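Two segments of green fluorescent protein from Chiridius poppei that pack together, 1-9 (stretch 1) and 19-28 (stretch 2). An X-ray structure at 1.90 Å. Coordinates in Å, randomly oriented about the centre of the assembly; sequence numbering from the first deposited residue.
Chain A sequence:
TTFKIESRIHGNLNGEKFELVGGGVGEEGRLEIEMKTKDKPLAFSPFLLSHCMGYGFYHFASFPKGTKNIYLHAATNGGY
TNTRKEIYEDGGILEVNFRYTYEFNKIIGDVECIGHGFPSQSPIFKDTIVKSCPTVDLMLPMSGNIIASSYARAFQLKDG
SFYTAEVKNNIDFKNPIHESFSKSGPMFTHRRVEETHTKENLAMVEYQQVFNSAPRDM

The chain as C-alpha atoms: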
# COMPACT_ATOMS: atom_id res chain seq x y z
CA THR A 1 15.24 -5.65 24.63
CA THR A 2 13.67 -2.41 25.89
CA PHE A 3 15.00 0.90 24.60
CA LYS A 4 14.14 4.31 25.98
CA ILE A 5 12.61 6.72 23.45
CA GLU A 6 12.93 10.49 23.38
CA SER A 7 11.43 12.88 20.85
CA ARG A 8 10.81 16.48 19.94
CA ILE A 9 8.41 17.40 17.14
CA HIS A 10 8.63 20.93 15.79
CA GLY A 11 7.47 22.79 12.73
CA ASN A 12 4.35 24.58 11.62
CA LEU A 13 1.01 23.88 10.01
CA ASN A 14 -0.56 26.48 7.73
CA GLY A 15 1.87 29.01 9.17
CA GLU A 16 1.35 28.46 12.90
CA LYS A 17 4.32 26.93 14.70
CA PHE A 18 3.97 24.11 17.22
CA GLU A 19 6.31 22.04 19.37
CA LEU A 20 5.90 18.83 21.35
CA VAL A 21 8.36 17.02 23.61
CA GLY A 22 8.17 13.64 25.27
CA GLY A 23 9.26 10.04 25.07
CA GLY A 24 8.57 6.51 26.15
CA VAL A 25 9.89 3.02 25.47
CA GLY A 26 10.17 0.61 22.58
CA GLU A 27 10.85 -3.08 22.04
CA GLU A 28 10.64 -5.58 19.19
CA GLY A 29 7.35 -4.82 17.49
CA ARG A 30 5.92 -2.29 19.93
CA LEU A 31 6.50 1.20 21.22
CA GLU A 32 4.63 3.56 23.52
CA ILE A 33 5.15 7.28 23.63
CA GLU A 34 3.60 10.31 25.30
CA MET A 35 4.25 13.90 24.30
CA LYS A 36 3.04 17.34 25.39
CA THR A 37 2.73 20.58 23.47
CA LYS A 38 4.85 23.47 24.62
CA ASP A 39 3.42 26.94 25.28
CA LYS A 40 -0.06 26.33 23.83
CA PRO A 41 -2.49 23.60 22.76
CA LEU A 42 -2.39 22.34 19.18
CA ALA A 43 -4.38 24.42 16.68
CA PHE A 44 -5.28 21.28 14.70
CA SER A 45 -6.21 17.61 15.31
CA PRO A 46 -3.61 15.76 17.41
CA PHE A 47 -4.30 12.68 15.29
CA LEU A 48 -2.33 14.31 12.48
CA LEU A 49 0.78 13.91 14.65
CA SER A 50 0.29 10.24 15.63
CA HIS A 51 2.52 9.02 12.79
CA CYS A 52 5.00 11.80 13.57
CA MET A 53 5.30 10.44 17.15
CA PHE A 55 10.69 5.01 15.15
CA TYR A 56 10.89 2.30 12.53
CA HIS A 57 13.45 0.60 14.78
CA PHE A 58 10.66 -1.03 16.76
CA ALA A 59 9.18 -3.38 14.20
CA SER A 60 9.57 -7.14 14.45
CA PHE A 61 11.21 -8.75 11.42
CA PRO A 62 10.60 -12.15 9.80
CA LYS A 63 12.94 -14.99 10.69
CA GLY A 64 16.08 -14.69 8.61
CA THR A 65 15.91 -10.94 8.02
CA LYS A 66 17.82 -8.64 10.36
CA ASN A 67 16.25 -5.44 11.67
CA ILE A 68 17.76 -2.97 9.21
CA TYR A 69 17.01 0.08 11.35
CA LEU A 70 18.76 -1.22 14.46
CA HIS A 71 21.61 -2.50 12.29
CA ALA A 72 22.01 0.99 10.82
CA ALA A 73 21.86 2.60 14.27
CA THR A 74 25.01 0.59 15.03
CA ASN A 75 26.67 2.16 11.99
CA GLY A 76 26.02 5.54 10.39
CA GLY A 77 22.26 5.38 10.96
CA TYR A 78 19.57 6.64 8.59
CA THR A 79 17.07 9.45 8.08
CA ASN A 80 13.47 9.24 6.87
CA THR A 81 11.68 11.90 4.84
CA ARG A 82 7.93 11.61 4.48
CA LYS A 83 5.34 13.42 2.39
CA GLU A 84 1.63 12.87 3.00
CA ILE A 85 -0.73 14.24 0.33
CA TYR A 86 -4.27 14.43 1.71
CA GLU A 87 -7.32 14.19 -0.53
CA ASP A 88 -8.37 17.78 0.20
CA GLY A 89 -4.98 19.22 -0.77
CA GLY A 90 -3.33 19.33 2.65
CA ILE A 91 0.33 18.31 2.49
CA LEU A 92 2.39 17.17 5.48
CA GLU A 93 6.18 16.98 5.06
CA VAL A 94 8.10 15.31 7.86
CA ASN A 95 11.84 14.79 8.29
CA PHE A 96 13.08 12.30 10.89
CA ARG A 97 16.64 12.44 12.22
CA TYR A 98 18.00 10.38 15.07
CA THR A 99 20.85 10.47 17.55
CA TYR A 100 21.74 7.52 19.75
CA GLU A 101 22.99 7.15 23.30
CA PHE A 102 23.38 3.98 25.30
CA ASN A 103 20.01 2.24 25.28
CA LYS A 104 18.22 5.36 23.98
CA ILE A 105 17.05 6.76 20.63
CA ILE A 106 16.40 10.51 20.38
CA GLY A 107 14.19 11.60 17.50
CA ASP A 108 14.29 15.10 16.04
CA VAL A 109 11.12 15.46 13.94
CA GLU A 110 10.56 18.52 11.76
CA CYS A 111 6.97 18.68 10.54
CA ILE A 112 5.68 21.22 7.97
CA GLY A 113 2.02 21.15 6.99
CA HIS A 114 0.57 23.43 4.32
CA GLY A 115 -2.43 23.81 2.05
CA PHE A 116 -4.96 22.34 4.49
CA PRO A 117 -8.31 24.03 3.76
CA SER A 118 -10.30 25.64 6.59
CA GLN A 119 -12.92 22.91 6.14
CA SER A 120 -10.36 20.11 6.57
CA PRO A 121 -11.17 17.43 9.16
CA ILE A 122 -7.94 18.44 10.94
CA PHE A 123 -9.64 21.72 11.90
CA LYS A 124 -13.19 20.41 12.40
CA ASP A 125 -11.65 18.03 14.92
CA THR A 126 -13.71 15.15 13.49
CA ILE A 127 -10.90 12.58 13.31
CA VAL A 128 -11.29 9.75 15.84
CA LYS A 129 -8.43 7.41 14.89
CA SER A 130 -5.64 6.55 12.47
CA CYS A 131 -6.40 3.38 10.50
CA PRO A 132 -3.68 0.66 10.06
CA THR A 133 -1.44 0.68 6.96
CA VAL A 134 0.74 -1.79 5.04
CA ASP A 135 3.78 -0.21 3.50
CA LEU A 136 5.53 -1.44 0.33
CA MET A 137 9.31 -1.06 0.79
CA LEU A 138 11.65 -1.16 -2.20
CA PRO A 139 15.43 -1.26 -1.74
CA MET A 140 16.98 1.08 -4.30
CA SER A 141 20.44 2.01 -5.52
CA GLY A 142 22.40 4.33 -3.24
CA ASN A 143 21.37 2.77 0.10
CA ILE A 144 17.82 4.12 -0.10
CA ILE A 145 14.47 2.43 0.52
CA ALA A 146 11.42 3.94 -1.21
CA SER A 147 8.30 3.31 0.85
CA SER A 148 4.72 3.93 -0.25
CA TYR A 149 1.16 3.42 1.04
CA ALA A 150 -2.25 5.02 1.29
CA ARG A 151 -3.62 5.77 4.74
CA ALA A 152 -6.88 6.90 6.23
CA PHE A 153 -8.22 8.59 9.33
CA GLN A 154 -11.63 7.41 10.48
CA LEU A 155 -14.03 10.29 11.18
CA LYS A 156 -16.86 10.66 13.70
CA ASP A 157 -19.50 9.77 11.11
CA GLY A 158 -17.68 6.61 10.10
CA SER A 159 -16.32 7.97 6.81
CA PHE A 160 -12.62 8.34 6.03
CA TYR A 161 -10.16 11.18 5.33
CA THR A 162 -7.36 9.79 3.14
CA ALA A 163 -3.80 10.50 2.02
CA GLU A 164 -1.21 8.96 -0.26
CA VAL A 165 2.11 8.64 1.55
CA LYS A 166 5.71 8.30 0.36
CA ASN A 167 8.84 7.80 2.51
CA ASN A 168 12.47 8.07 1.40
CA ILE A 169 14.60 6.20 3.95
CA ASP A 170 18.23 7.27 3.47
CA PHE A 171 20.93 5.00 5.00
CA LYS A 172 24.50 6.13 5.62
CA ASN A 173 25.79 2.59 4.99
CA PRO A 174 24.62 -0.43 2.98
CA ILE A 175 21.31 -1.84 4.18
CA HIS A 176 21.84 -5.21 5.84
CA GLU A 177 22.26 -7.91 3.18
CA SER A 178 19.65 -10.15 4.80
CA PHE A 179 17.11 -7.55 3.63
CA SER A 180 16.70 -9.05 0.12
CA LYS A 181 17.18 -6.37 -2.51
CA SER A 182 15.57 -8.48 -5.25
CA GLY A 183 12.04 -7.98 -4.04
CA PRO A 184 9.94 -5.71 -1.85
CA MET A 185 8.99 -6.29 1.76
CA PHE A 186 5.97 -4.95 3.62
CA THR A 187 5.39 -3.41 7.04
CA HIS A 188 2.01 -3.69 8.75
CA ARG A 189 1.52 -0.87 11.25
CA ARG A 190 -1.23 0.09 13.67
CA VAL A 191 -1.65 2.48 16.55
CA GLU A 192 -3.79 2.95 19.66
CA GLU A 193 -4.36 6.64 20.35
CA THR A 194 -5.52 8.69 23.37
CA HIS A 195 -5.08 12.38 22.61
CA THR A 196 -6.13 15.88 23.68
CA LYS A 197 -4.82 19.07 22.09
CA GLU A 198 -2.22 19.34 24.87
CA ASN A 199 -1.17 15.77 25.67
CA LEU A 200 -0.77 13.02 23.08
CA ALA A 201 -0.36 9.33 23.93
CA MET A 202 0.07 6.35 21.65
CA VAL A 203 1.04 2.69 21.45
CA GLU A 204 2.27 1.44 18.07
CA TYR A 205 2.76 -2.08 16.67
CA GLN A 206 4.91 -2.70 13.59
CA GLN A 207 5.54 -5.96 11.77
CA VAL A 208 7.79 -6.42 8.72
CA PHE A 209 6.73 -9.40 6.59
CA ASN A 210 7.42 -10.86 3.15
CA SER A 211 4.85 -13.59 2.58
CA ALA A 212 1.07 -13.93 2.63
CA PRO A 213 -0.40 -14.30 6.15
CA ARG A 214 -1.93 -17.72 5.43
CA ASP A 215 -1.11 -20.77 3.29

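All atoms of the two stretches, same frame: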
# COMPACT_ATOMS: atom_id res chain seq x y z
N THR A 1 14.73 -6.77 25.46
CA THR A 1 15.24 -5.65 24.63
C THR A 1 14.27 -4.47 24.73
O THR A 1 13.31 -4.37 23.97
CB THR A 1 15.35 -6.08 23.15
OG1 THR A 1 16.07 -7.32 23.06
CG2 THR A 1 16.10 -5.04 22.34
N THR A 2 14.53 -3.57 25.68
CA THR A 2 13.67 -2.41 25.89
C THR A 2 14.43 -1.09 25.88
O THR A 2 15.08 -0.73 26.86
CB THR A 2 12.92 -2.52 27.23
OG1 THR A 2 12.05 -3.66 27.20
CG2 THR A 2 12.09 -1.26 27.49
N PHE A 3 14.32 -0.37 24.76
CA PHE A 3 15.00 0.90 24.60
C PHE A 3 14.17 2.07 25.07
O PHE A 3 12.94 2.04 25.01
CB PHE A 3 15.34 1.15 23.12
CG PHE A 3 16.15 0.06 22.49
CD1 PHE A 3 15.53 -1.10 22.03
CD2 PHE A 3 17.52 0.19 22.34
CE1 PHE A 3 16.28 -2.11 21.43
CE2 PHE A 3 18.28 -0.81 21.75
CZ PHE A 3 17.66 -1.97 21.28
N LYS A 4 14.84 3.11 25.55
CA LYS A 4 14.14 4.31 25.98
C LYS A 4 13.99 5.16 24.71
O LYS A 4 14.86 5.14 23.84
CB LYS A 4 14.94 5.05 27.04
CG LYS A 4 15.11 4.25 28.35
CD LYS A 4 13.76 3.87 28.95
CE LYS A 4 13.87 2.93 30.15
NZ LYS A 4 14.36 1.57 29.76
N ILE A 5 12.87 5.87 24.60
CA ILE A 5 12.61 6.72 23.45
C ILE A 5 12.46 8.17 23.88
O ILE A 5 11.84 8.46 24.91
CB ILE A 5 11.30 6.33 22.74
CG1 ILE A 5 11.36 4.92 22.19
CG2 ILE A 5 11.03 7.29 21.61
CD1 ILE A 5 10.01 4.46 21.65
N GLU A 6 13.01 9.07 23.09
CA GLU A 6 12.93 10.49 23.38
C GLU A 6 12.62 11.21 22.07
O GLU A 6 13.20 10.89 21.04
CB GLU A 6 14.26 10.95 23.95
CG GLU A 6 14.22 12.25 24.68
CD GLU A 6 15.18 12.24 25.86
OE1 GLU A 6 14.93 11.49 26.83
OE2 GLU A 6 16.18 12.97 25.82
N SER A 7 11.72 12.18 22.09
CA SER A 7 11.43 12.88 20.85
C SER A 7 11.00 14.31 21.02
O SER A 7 10.51 14.71 22.07
CB SER A 7 10.35 12.12 20.07
OG SER A 7 10.01 12.83 18.88
N ARG A 8 11.24 15.10 19.98
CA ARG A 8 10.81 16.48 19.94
C ARG A 8 10.26 16.68 18.53
O ARG A 8 10.95 16.39 17.55
CB ARG A 8 11.96 17.44 20.21
CG ARG A 8 11.60 18.89 19.91
CD ARG A 8 12.61 19.88 20.47
NE ARG A 8 12.37 21.24 19.96
CZ ARG A 8 12.88 21.72 18.83
NH1 ARG A 8 13.69 20.96 18.09
NH2 ARG A 8 12.59 22.95 18.43
N ILE A 9 9.02 17.14 18.44
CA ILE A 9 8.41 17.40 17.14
C ILE A 9 8.26 18.91 17.06
O ILE A 9 7.77 19.53 17.99
CB ILE A 9 7.02 16.76 17.01
CG1 ILE A 9 7.14 15.24 17.02
CG2 ILE A 9 6.36 17.19 15.69
CD1 ILE A 9 5.86 14.52 17.40
N GLU A 19 5.20 22.81 18.83
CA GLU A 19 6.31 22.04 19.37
C GLU A 19 5.81 21.07 20.43
O GLU A 19 4.99 21.44 21.27
CB GLU A 19 7.36 22.97 19.99
CG GLU A 19 8.48 22.24 20.72
CD GLU A 19 9.49 23.18 21.35
OE1 GLU A 19 9.07 24.23 21.88
OE2 GLU A 19 10.70 22.87 21.33
N LEU A 20 6.28 19.83 20.37
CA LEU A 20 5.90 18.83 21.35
C LEU A 20 7.18 18.15 21.82
O LEU A 20 8.13 18.01 21.06
CB LEU A 20 4.97 17.77 20.77
CG LEU A 20 3.53 18.13 20.44
CD1 LEU A 20 3.49 18.90 19.12
CD2 LEU A 20 2.71 16.86 20.35
N VAL A 21 7.20 17.72 23.08
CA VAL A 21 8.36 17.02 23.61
C VAL A 21 7.84 15.86 24.44
O VAL A 21 6.74 15.92 24.99
CB VAL A 21 9.26 17.95 24.48
CG1 VAL A 21 9.83 19.06 23.62
CG2 VAL A 21 8.48 18.53 25.64
N GLY A 22 8.60 14.78 24.50
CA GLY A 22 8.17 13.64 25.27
C GLY A 22 9.04 12.43 24.99
O GLY A 22 10.17 12.57 24.52
N GLY A 23 8.50 11.26 25.28
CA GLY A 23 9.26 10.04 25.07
C GLY A 23 8.50 8.84 25.58
O GLY A 23 7.31 8.92 25.90
N GLY A 24 9.20 7.72 25.68
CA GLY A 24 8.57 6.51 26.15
C GLY A 24 9.55 5.36 26.03
O GLY A 24 10.74 5.54 26.29
N VAL A 25 9.06 4.20 25.62
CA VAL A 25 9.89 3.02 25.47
C VAL A 25 9.49 2.20 24.25
O VAL A 25 8.35 2.24 23.80
CB VAL A 25 9.79 2.10 26.71
CG1 VAL A 25 10.13 2.88 27.98
CG2 VAL A 25 8.39 1.53 26.81
N GLY A 26 10.44 1.44 23.73
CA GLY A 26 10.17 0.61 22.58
C GLY A 26 10.88 -0.73 22.69
O GLY A 26 11.92 -0.85 23.34
N GLU A 27 10.29 -1.74 22.06
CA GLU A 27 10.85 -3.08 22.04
C GLU A 27 10.53 -3.68 20.67
O GLU A 27 9.95 -3.00 19.82
CB GLU A 27 10.22 -3.93 23.14
CG GLU A 27 8.70 -3.90 23.13
CD GLU A 27 8.09 -4.71 24.26
OE1 GLU A 27 8.57 -4.59 25.41
OE2 GLU A 27 7.12 -5.47 24.00
N GLU A 28 10.90 -4.93 20.46
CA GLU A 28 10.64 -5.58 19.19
C GLU A 28 9.16 -5.64 18.84
O GLU A 28 8.42 -6.45 19.41
CB GLU A 28 11.20 -7.00 19.17
CG GLU A 28 10.73 -7.79 17.95
CD GLU A 28 11.27 -9.20 17.90
OE1 GLU A 28 12.51 -9.36 17.88
OE2 GLU A 28 10.45 -10.15 17.87

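The two stretches pair as neighbouring antiparallel β-strands, held by a regular backbone hydrogen-bond ladder and reinforced at one end by a single salt bridge. The N-to-C directions of strands 3-9 and 19-27 make an angle of 146°, so the pairing is antiparallel with a marked twist, and the contact buries 746 Å² summed over both sides.

The register follows from the hydrogen bonds, which join every second residue in reciprocal pairs. Phe3 N donates to Gly26 O at 2.8 Å, and Gly26 N returns a bond to Phe3 O at 2.9 Å. Ile5 N reaches Gly24 O at 2.7 Å and Gly24 N reaches Ile5 O at 2.8 Å. The next pair is slightly looser on one side: Ser7 N to Gly22 O is 2.9 Å, whereas Gly22 N to Ser7 O is 3.1 Å with an N-H...O angle of 147°. Ile9 N to Leu20 O (2.9 Å) and Leu20 N to Ile9 O (2.8 Å) complete the series.

Between these rungs lie the non-hydrogen-bonded pairs Lys4-Val25, Glu6-Gly23 and Arg8-Val21, where the CA atoms come closer together. Glu6 CA and Gly23 CA are 4.1 Å apart, against 5.5 Å for Ser7 CA and Gly22 CA. CA-H...O contacts supplement the ladder, among them Val25 CA to Phe3 O at 3.2 Å and Arg8 CA to Leu20 O at 3.3 Å.

Gly23 fits this spacing closely. Its CA lies 3.0 Å from Ile5 O, and an ideally placed CB would fall 2.2 Å from that same oxygen, a clash in the present backbone conformation. At Gly26 the restriction is milder: an ideal CB would sit 3.2 Å from Ile5 CD1, a tight approach. The Ile5 side chain reaches along the partner strand, with CD1 3.5 Å from Val25 C and 3.7 Å from Gly26 N.

Side chains alternate between the sheet's two faces. Phe3, Ile5, Ser7, Ile9 and Leu20 share one face, where Ile9 CB and Leu20 CB meet at 4.4 Å as an apolar pair. Lys4, Glu6, Arg8, Val21 and Val25 point to the other. There the aliphatic part of Lys4 lies against Val25, CD to CG1 at 3.9 Å, and Arg8 CG is 4.1 Å from Val21 CG1.

Arg8 extends with chi1 to chi3 all t, bringing NE to 2.7 Å from Glu19 OE2. The N-H...O angle of 177° is almost linear, and the carboxylate oxygen lies near the guanidinium plane at its edge, so this salt bridge is also a well-directed hydrogen bond.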